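Long-range contacts in acyl-coenzyme A oxidase (PDB 5K3H), which catalyses the first, FAD-dependent step of peroxisomal beta-oxidation, desaturating acyl-CoA to (2E)-enoyl-CoA while oxygen is reduced to hydrogen peroxide: residues T395-R406 / I420-I428; Q502-L513 / A523-A534. One frame throughout, in Å; residues are numbered along the deposited sequence.

Interaction 1. Residues T395-R406 / I420-I428; sequences THQTGEGIEQAR and ISEIYGVAI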
# COMPACT_ATOMS: atom_id res chain seq x y z
N THR B 395 10.87 -7.84 -0.37
CA THR B 395 9.88 -7.11 0.41
C THR B 395 9.08 -6.15 -0.45
O THR B 395 7.86 -6.01 -0.27
CB THR B 395 10.57 -6.37 1.55
OG1 THR B 395 11.21 -7.34 2.39
CG2 THR B 395 9.55 -5.54 2.35
N HIS B 396 9.75 -5.47 -1.37
CA HIS B 396 9.06 -4.54 -2.27
C HIS B 396 8.14 -5.27 -3.22
O HIS B 396 6.97 -4.90 -3.36
CB HIS B 396 10.08 -3.70 -3.04
CG HIS B 396 9.47 -2.91 -4.16
ND1 HIS B 396 8.85 -1.69 -3.96
CD2 HIS B 396 9.38 -3.16 -5.49
CE1 HIS B 396 8.39 -1.23 -5.11
NE2 HIS B 396 8.70 -2.11 -6.05
N GLN B 397 8.64 -6.34 -3.85
CA GLN B 397 7.82 -7.12 -4.79
C GLN B 397 6.70 -7.87 -4.09
O GLN B 397 5.63 -8.08 -4.69
CB GLN B 397 8.68 -8.10 -5.56
CG GLN B 397 9.57 -7.40 -6.55
CD GLN B 397 10.19 -8.34 -7.52
OE1 GLN B 397 10.02 -9.55 -7.44
NE2 GLN B 397 11.00 -7.80 -8.40
N THR B 398 6.91 -8.30 -2.84
CA THR B 398 5.82 -8.89 -2.07
C THR B 398 4.73 -7.86 -1.83
O THR B 398 3.55 -8.14 -2.05
CB THR B 398 6.32 -9.44 -0.74
OG1 THR B 398 7.24 -10.51 -0.97
CG2 THR B 398 5.18 -9.98 0.06
N GLY B 399 5.11 -6.65 -1.40
CA GLY B 399 4.14 -5.57 -1.18
C GLY B 399 3.38 -5.18 -2.43
O GLY B 399 2.16 -4.96 -2.38
N GLU B 400 4.07 -5.07 -3.57
CA GLU B 400 3.41 -4.83 -4.85
C GLU B 400 2.34 -5.89 -5.14
O GLU B 400 1.20 -5.56 -5.49
CB GLU B 400 4.46 -4.80 -5.96
CG GLU B 400 3.92 -4.78 -7.39
CD GLU B 400 5.01 -4.99 -8.48
OE1 GLU B 400 6.25 -4.91 -8.17
OE2 GLU B 400 4.61 -5.25 -9.65
N GLY B 401 2.67 -7.17 -4.94
CA GLY B 401 1.71 -8.22 -5.26
C GLY B 401 0.53 -8.29 -4.31
O GLY B 401 -0.61 -8.44 -4.74
N ILE B 402 0.78 -8.10 -3.01
CA ILE B 402 -0.31 -8.10 -2.04
C ILE B 402 -1.28 -6.97 -2.35
O ILE B 402 -2.50 -7.12 -2.22
CB ILE B 402 0.24 -7.97 -0.61
CG1 ILE B 402 1.10 -9.18 -0.23
CG2 ILE B 402 -0.90 -7.85 0.39
CD1 ILE B 402 1.85 -8.97 1.02
N GLU B 403 -0.76 -5.82 -2.79
CA GLU B 403 -1.63 -4.70 -3.17
C GLU B 403 -2.44 -5.01 -4.42
O GLU B 403 -3.65 -4.75 -4.46
CB GLU B 403 -0.80 -3.44 -3.37
CG GLU B 403 -1.59 -2.14 -3.40
CD GLU B 403 -2.30 -1.83 -2.08
OE1 GLU B 403 -1.72 -2.11 -1.00
OE2 GLU B 403 -3.44 -1.30 -2.12
N GLN B 404 -1.81 -5.61 -5.44
CA GLN B 404 -2.57 -6.06 -6.61
C GLN B 404 -3.67 -7.03 -6.22
O GLN B 404 -4.79 -6.96 -6.73
CB GLN B 404 -1.64 -6.68 -7.64
CG GLN B 404 -0.76 -5.66 -8.32
CD GLN B 404 -1.57 -4.57 -9.00
OE1 GLN B 404 -2.50 -4.84 -9.76
NE2 GLN B 404 -1.22 -3.32 -8.74
N ALA B 405 -3.36 -7.94 -5.28
CA ALA B 405 -4.35 -8.89 -4.76
C ALA B 405 -5.50 -8.16 -4.05
O ALA B 405 -6.67 -8.53 -4.20
CB ALA B 405 -3.68 -9.89 -3.82
N ARG B 406 -5.19 -7.13 -3.25
CA ARG B 406 -6.27 -6.39 -2.63
C ARG B 406 -7.19 -5.76 -3.68
O ARG B 406 -8.42 -5.87 -3.60
CB ARG B 406 -5.73 -5.31 -1.68
CG ARG B 406 -6.86 -4.73 -0.85
CD ARG B 406 -6.48 -3.47 -0.16
NE ARG B 406 -5.89 -2.50 -1.09
CZ ARG B 406 -6.59 -1.69 -1.89
NH1 ARG B 406 -7.92 -1.72 -1.87
NH2 ARG B 406 -5.97 -0.85 -2.70
N ILE B 420 -6.55 -8.57 3.74
CA ILE B 420 -5.34 -8.33 2.96
C ILE B 420 -4.64 -7.05 3.38
O ILE B 420 -3.40 -6.97 3.34
CB ILE B 420 -5.69 -8.30 1.46
CG1 ILE B 420 -6.23 -9.67 1.03
CG2 ILE B 420 -4.46 -7.98 0.65
CD1 ILE B 420 -6.75 -9.70 -0.39
N SER B 421 -5.38 -6.04 3.83
CA SER B 421 -4.73 -4.81 4.25
C SER B 421 -3.80 -5.03 5.43
O SER B 421 -2.75 -4.38 5.52
CB SER B 421 -5.78 -3.75 4.59
OG SER B 421 -6.52 -4.11 5.73
N GLU B 422 -4.15 -5.94 6.35
CA GLU B 422 -3.27 -6.28 7.46
C GLU B 422 -2.12 -7.17 6.99
O GLU B 422 -0.98 -7.02 7.43
CB GLU B 422 -4.07 -6.96 8.58
CG GLU B 422 -3.32 -7.19 9.90
CD GLU B 422 -2.99 -5.92 10.67
OE1 GLU B 422 -3.67 -4.88 10.45
OE2 GLU B 422 -2.04 -5.94 11.46
N ILE B 423 -2.41 -8.10 6.07
CA ILE B 423 -1.34 -8.90 5.47
C ILE B 423 -0.31 -8.00 4.80
O ILE B 423 0.90 -8.18 4.98
CB ILE B 423 -1.94 -9.92 4.47
CG1 ILE B 423 -2.82 -10.96 5.17
CG2 ILE B 423 -0.85 -10.62 3.66
CD1 ILE B 423 -3.78 -11.69 4.23
N TYR B 424 -0.78 -6.97 4.07
CA TYR B 424 0.13 -6.01 3.46
C TYR B 424 0.96 -5.28 4.52
O TYR B 424 2.18 -5.15 4.39
CB TYR B 424 -0.67 -5.00 2.62
CG TYR B 424 0.15 -3.87 2.01
CD1 TYR B 424 0.94 -4.07 0.88
CD2 TYR B 424 0.11 -2.59 2.56
CE1 TYR B 424 1.68 -3.04 0.33
CE2 TYR B 424 0.86 -1.55 2.01
CZ TYR B 424 1.65 -1.79 0.90
OH TYR B 424 2.39 -0.76 0.34
N GLY B 425 0.30 -4.77 5.55
CA GLY B 425 0.99 -3.95 6.53
C GLY B 425 2.06 -4.70 7.32
O GLY B 425 3.10 -4.13 7.68
N VAL B 426 1.80 -5.96 7.64
CA VAL B 426 2.83 -6.73 8.33
C VAL B 426 3.99 -7.03 7.39
O VAL B 426 5.15 -6.82 7.74
CB VAL B 426 2.22 -8.01 8.92
CG1 VAL B 426 3.31 -8.84 9.58
CG2 VAL B 426 1.11 -7.64 9.89
N ALA B 427 3.69 -7.50 6.17
CA ALA B 427 4.75 -7.83 5.21
C ALA B 427 5.66 -6.64 4.91
O ALA B 427 6.87 -6.79 4.76
CB ALA B 427 4.16 -8.36 3.91
N ILE B 428 5.08 -5.45 4.78
CA ILE B 428 5.89 -4.29 4.42
C ILE B 428 6.69 -3.77 5.60
O ILE B 428 7.70 -3.08 5.42
CB ILE B 428 4.97 -3.22 3.80
CG1 ILE B 428 5.66 -2.58 2.62
CG2 ILE B 428 4.47 -2.21 4.84
CD1 ILE B 428 5.78 -3.52 1.41
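Ile402 is the knob of this packing: its side chain drops into the hollow formed by Ile420, Ile423, Tyr424 and Ala427. Its two branches divide the hollow. CG2, anti to the backbone N (chi1 of CG1 -64°), reaches both Ile420 CG2 and Tyr424 CB at 3.6 Å, whereas CD1 rests on Ala427 CB at 3.7 Å with Ile423 CG2 close by. Gly399, one turn earlier, is the complementary dent: Ile428 CD1 lies 3.7 Å from Gly399 CA, where a beta carbon would collide with it. The Tyr424 ring lies alongside 395-406, its edge atom CE1 3.4 Å from Gly399 O. Glu403 OE1 stands 3.6 Å above the centre of that ring, the carboxylate turned 84° from the ring plane. Within its own helix Glu403 is gripped by Arg406, whose NE and NH2 both bind OE2, NH2 at 2.6 Å. With an alanine here in place of the glutamate, Arg406 would probably lose its acidic mate and a gap would open over the Tyr424 ring. At the far end Ile420 CG2 packs 3.8 Å from Arg406 CB. Around the pair, Ile312 of helix 300-319 touches Ile420 and Ile423, and Arg406 packs on Ile428 of the second subunit. With axes 9.4 Å apart at 172° and Ile402 seated as a knob, this is an antiparallel helix pair with knobs-into-holes packing, within the C-alpha1 domain of acyl-CoA oxidases.

Interaction 2. Residues Q502-L513 / A523-A534; sequences QTLKAANKFFGL and AWNKSSVELNRA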
# COMPACT_ATOMS: atom_id res chain seq x y z
N GLN B 502 23.84 -2.82 -16.98
CA GLN B 502 23.50 -1.76 -16.02
C GLN B 502 24.54 -1.68 -14.90
O GLN B 502 24.80 -0.59 -14.37
CB GLN B 502 22.09 -1.98 -15.47
CG GLN B 502 21.59 -0.93 -14.48
CD GLN B 502 21.46 0.49 -15.06
OE1 GLN B 502 21.22 0.68 -16.26
NE2 GLN B 502 21.61 1.49 -14.19
N THR B 503 25.13 -2.80 -14.52
CA THR B 503 26.18 -2.78 -13.51
C THR B 503 27.41 -2.02 -14.00
O THR B 503 27.97 -1.18 -13.27
CB THR B 503 26.54 -4.20 -13.10
OG1 THR B 503 25.43 -4.78 -12.42
CG2 THR B 503 27.77 -4.22 -12.21
N LEU B 504 27.89 -2.34 -15.20
CA LEU B 504 29.08 -1.66 -15.71
C LEU B 504 28.79 -0.19 -16.03
O LEU B 504 29.64 0.69 -15.82
CB LEU B 504 29.60 -2.38 -16.95
CG LEU B 504 29.84 -3.90 -16.78
CD1 LEU B 504 30.28 -4.49 -18.12
CD2 LEU B 504 30.82 -4.28 -15.67
N LYS B 505 27.59 0.10 -16.55
CA LYS B 505 27.25 1.48 -16.86
C LYS B 505 27.26 2.34 -15.60
O LYS B 505 27.93 3.38 -15.54
CB LYS B 505 25.88 1.53 -17.53
CG LYS B 505 25.42 2.93 -17.85
CD LYS B 505 24.00 2.99 -18.36
CE LYS B 505 23.59 4.44 -18.62
NZ LYS B 505 22.42 4.52 -19.52
N ALA B 506 26.60 1.86 -14.54
CA ALA B 506 26.53 2.62 -13.30
C ALA B 506 27.90 2.76 -12.66
O ALA B 506 28.24 3.83 -12.15
CB ALA B 506 25.56 1.94 -12.34
N ALA B 507 28.71 1.70 -12.68
CA ALA B 507 30.04 1.80 -12.09
C ALA B 507 30.91 2.79 -12.87
O ALA B 507 31.60 3.63 -12.28
CB ALA B 507 30.69 0.41 -12.00
N ASN B 508 30.83 2.75 -14.21
CA ASN B 508 31.59 3.70 -15.00
C ASN B 508 31.11 5.13 -14.79
O ASN B 508 31.92 6.07 -14.89
CB ASN B 508 31.54 3.34 -16.48
CG ASN B 508 32.44 2.19 -16.81
OD1 ASN B 508 33.44 1.98 -16.12
ND2 ASN B 508 32.13 1.46 -17.86
N LYS B 509 29.82 5.32 -14.50
CA LYS B 509 29.36 6.67 -14.14
C LYS B 509 30.05 7.15 -12.87
O LYS B 509 30.53 8.28 -12.79
CB LYS B 509 27.84 6.70 -13.98
CG LYS B 509 27.33 8.07 -13.52
CD LYS B 509 25.82 8.09 -13.26
CE LYS B 509 25.34 9.52 -12.95
NZ LYS B 509 23.86 9.58 -12.79
N PHE B 510 30.10 6.28 -11.86
CA PHE B 510 30.80 6.58 -10.62
C PHE B 510 32.29 6.80 -10.87
O PHE B 510 32.85 7.84 -10.49
CB PHE B 510 30.55 5.43 -9.63
CG PHE B 510 31.34 5.50 -8.37
CD1 PHE B 510 31.32 6.63 -7.56
CD2 PHE B 510 32.11 4.42 -7.97
CE1 PHE B 510 32.04 6.67 -6.39
CE2 PHE B 510 32.83 4.46 -6.81
CZ PHE B 510 32.80 5.59 -6.01
N PHE B 511 32.95 5.84 -11.54
CA PHE B 511 34.36 6.00 -11.87
C PHE B 511 34.60 7.26 -12.69
O PHE B 511 35.55 8.01 -12.43
CB PHE B 511 34.86 4.80 -12.66
CG PHE B 511 34.75 3.47 -11.95
CD1 PHE B 511 34.89 3.39 -10.57
CD2 PHE B 511 34.49 2.31 -12.67
CE1 PHE B 511 34.79 2.16 -9.93
CE2 PHE B 511 34.38 1.08 -12.04
CZ PHE B 511 34.53 1.00 -10.66
N GLY B 512 33.75 7.52 -13.68
CA GLY B 512 33.99 8.65 -14.56
C GLY B 512 33.98 9.99 -13.84
O GLY B 512 34.82 10.85 -14.12
N LEU B 513 33.04 10.18 -12.92
CA LEU B 513 32.95 11.42 -12.16
C LEU B 513 34.17 11.64 -11.28
O LEU B 513 34.64 12.77 -11.12
CB LEU B 513 31.67 11.45 -11.31
CG LEU B 513 30.38 11.68 -12.08
CD1 LEU B 513 29.17 11.35 -11.22
CD2 LEU B 513 30.28 13.08 -12.60
N ALA B 523 30.57 11.55 -5.94
CA ALA B 523 30.42 10.76 -7.15
C ALA B 523 29.50 9.57 -6.90
O ALA B 523 28.66 9.24 -7.75
CB ALA B 523 31.79 10.29 -7.62
N TRP B 524 29.63 8.93 -5.74
CA TRP B 524 28.74 7.83 -5.39
C TRP B 524 27.30 8.32 -5.30
O TRP B 524 26.39 7.72 -5.89
CB TRP B 524 29.16 7.20 -4.08
CG TRP B 524 28.32 6.05 -3.70
CD1 TRP B 524 27.20 6.08 -2.92
CD2 TRP B 524 28.52 4.67 -4.06
NE1 TRP B 524 26.68 4.81 -2.78
CE2 TRP B 524 27.48 3.93 -3.47
CE3 TRP B 524 29.47 4.01 -4.84
CZ2 TRP B 524 27.37 2.55 -3.62
CZ3 TRP B 524 29.36 2.64 -4.98
CH2 TRP B 524 28.33 1.93 -4.38
N ASN B 525 27.08 9.40 -4.55
CA ASN B 525 25.73 9.97 -4.43
C ASN B 525 25.16 10.37 -5.79
O ASN B 525 23.98 10.13 -6.07
CB ASN B 525 25.75 11.17 -3.49
CG ASN B 525 24.35 11.70 -3.22
OD1 ASN B 525 23.37 10.93 -3.18
ND2 ASN B 525 24.25 13.02 -3.02
N LYS B 526 25.97 11.01 -6.63
CA LYS B 526 25.46 11.43 -7.92
C LYS B 526 25.12 10.26 -8.83
O LYS B 526 24.43 10.47 -9.83
CB LYS B 526 26.46 12.35 -8.63
CG LYS B 526 26.54 13.75 -8.07
CD LYS B 526 27.38 14.62 -8.97
CE LYS B 526 27.40 16.06 -8.48
NZ LYS B 526 28.16 16.96 -9.42
N SER B 527 25.57 9.04 -8.49
CA SER B 527 25.34 7.83 -9.26
C SER B 527 24.36 6.87 -8.61
O SER B 527 24.05 5.83 -9.20
CB SER B 527 26.66 7.09 -9.46
OG SER B 527 27.64 7.93 -10.02
N SER B 528 23.82 7.21 -7.43
CA SER B 528 23.25 6.20 -6.54
C SER B 528 21.97 5.59 -7.09
O SER B 528 21.73 4.39 -6.88
CB SER B 528 23.02 6.80 -5.14
OG SER B 528 22.31 8.02 -5.19
N VAL B 529 21.16 6.36 -7.84
CA VAL B 529 19.94 5.80 -8.44
C VAL B 529 20.29 4.76 -9.49
O VAL B 529 19.66 3.71 -9.58
CB VAL B 529 19.07 6.91 -9.04
CG1 VAL B 529 17.89 6.30 -9.78
CG2 VAL B 529 18.60 7.86 -8.00
N GLU B 530 21.27 5.06 -10.34
CA GLU B 530 21.72 4.08 -11.32
C GLU B 530 22.35 2.87 -10.64
O GLU B 530 22.23 1.75 -11.13
CB GLU B 530 22.73 4.72 -12.30
CG GLU B 530 22.15 5.84 -13.18
CD GLU B 530 21.12 5.37 -14.20
OE1 GLU B 530 21.35 4.34 -14.84
OE2 GLU B 530 20.07 6.02 -14.38
N LEU B 531 23.05 3.09 -9.52
CA LEU B 531 23.70 1.99 -8.82
C LEU B 531 22.68 1.04 -8.21
O LEU B 531 22.88 -0.17 -8.20
CB LEU B 531 24.64 2.53 -7.75
CG LEU B 531 25.90 3.30 -8.17
CD1 LEU B 531 26.49 4.11 -6.98
CD2 LEU B 531 26.94 2.33 -8.75
N ASN B 532 21.57 1.58 -7.69
CA ASN B 532 20.53 0.73 -7.13
C ASN B 532 19.81 -0.08 -8.20
O ASN B 532 19.44 -1.24 -7.95
CB ASN B 532 19.50 1.56 -6.37
CG ASN B 532 19.92 1.85 -4.99
OD1 ASN B 532 20.98 1.41 -4.54
ND2 ASN B 532 19.06 2.53 -4.26
N ARG B 533 19.58 0.52 -9.37
CA ARG B 533 18.99 -0.23 -10.48
C ARG B 533 19.80 -1.49 -10.77
O ARG B 533 19.23 -2.56 -11.01
CB ARG B 533 18.90 0.66 -11.72
CG ARG B 533 17.82 1.74 -11.62
CD ARG B 533 17.81 2.73 -12.81
NE ARG B 533 16.68 3.65 -12.65
CZ ARG B 533 16.58 4.86 -13.19
NH1 ARG B 533 17.55 5.32 -13.96
NH2 ARG B 533 15.51 5.60 -12.95
N ALA B 534 21.13 -1.38 -10.73
CA ALA B 534 21.98 -2.53 -10.98
C ALA B 534 21.82 -3.59 -9.90
O ALA B 534 21.82 -4.80 -10.19
CB ALA B 534 23.43 -2.07 -11.05
O HOH W 1 20.34 3.19 -17.35
O HOH W 2 22.14 8.15 -10.88
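Two neighbouring helices of the C-terminal acyl-CoA oxidase region, 489-515 and 520-553, form a buried antiparallel helical hairpin here, joined by a short connection. Their axes approach to 8.4 Å at 158°, and small residues permit this closeness: Ala506 CB reaches Glu530 O at 3.5 Å, and Ala534 CB packs against Thr503 OG1. Polar and aromatic contacts hold opposite ends of the interface. At one end the Gln502 and Glu530 side chains cross at about a right angle, and Gln502 NE2 donates twice, to the Glu530 backbone O and, nearly straight at 172°, to OE1. Both acceptors lie in the amide plane, although the donor meets OE1 from above the carboxylate plane. Glu530 itself is a knob among Gln502, Lys505, Ala506 and Lys509; its OE2 pairs with Arg533 NH1 and with Tyr601 of the second subunit, so the carboxylate is likely to be held as an anion. At the other end Phe510, CG anti to the backbone N, swings its ring over to 523-534, where the edge of Trp524 meets its face in a T-shaped pair, planes at 89° and centroids 5.2 Å apart. Between these ends helix 523-534 is kinked, the N of Val529 and Glu530 lacking their bonds to the preceding turn. Extended Lys509 runs past Ser527 OG into this kink: its NZ donates to Lys526 O at 3.1 Å and to a water 2.9 Å away, which also accepts from Glu530 N.

Interactions 1 and 2 follow one another along the chain, in the C-alpha1 and the C-terminal oxidase ranges respectively. Their centres are 30 Å apart and their nearest atoms about 10 Å, so neither touches the other. ATP binding relates them: His396, Arg533 and Ala534 of one chain contribute to one side of an ATP site shared across the dimer, and Gln404 to the complementary side. The Arg533 side chain is about 11 Å from that of His396 and about 3 Å from that of Tyr581, another ATP-site residue. On the FAD side, the Arg406 side chain lies about 7 Å from that of Gly411, an FAD-binding position by similarity. Both contacts also meet the second subunit.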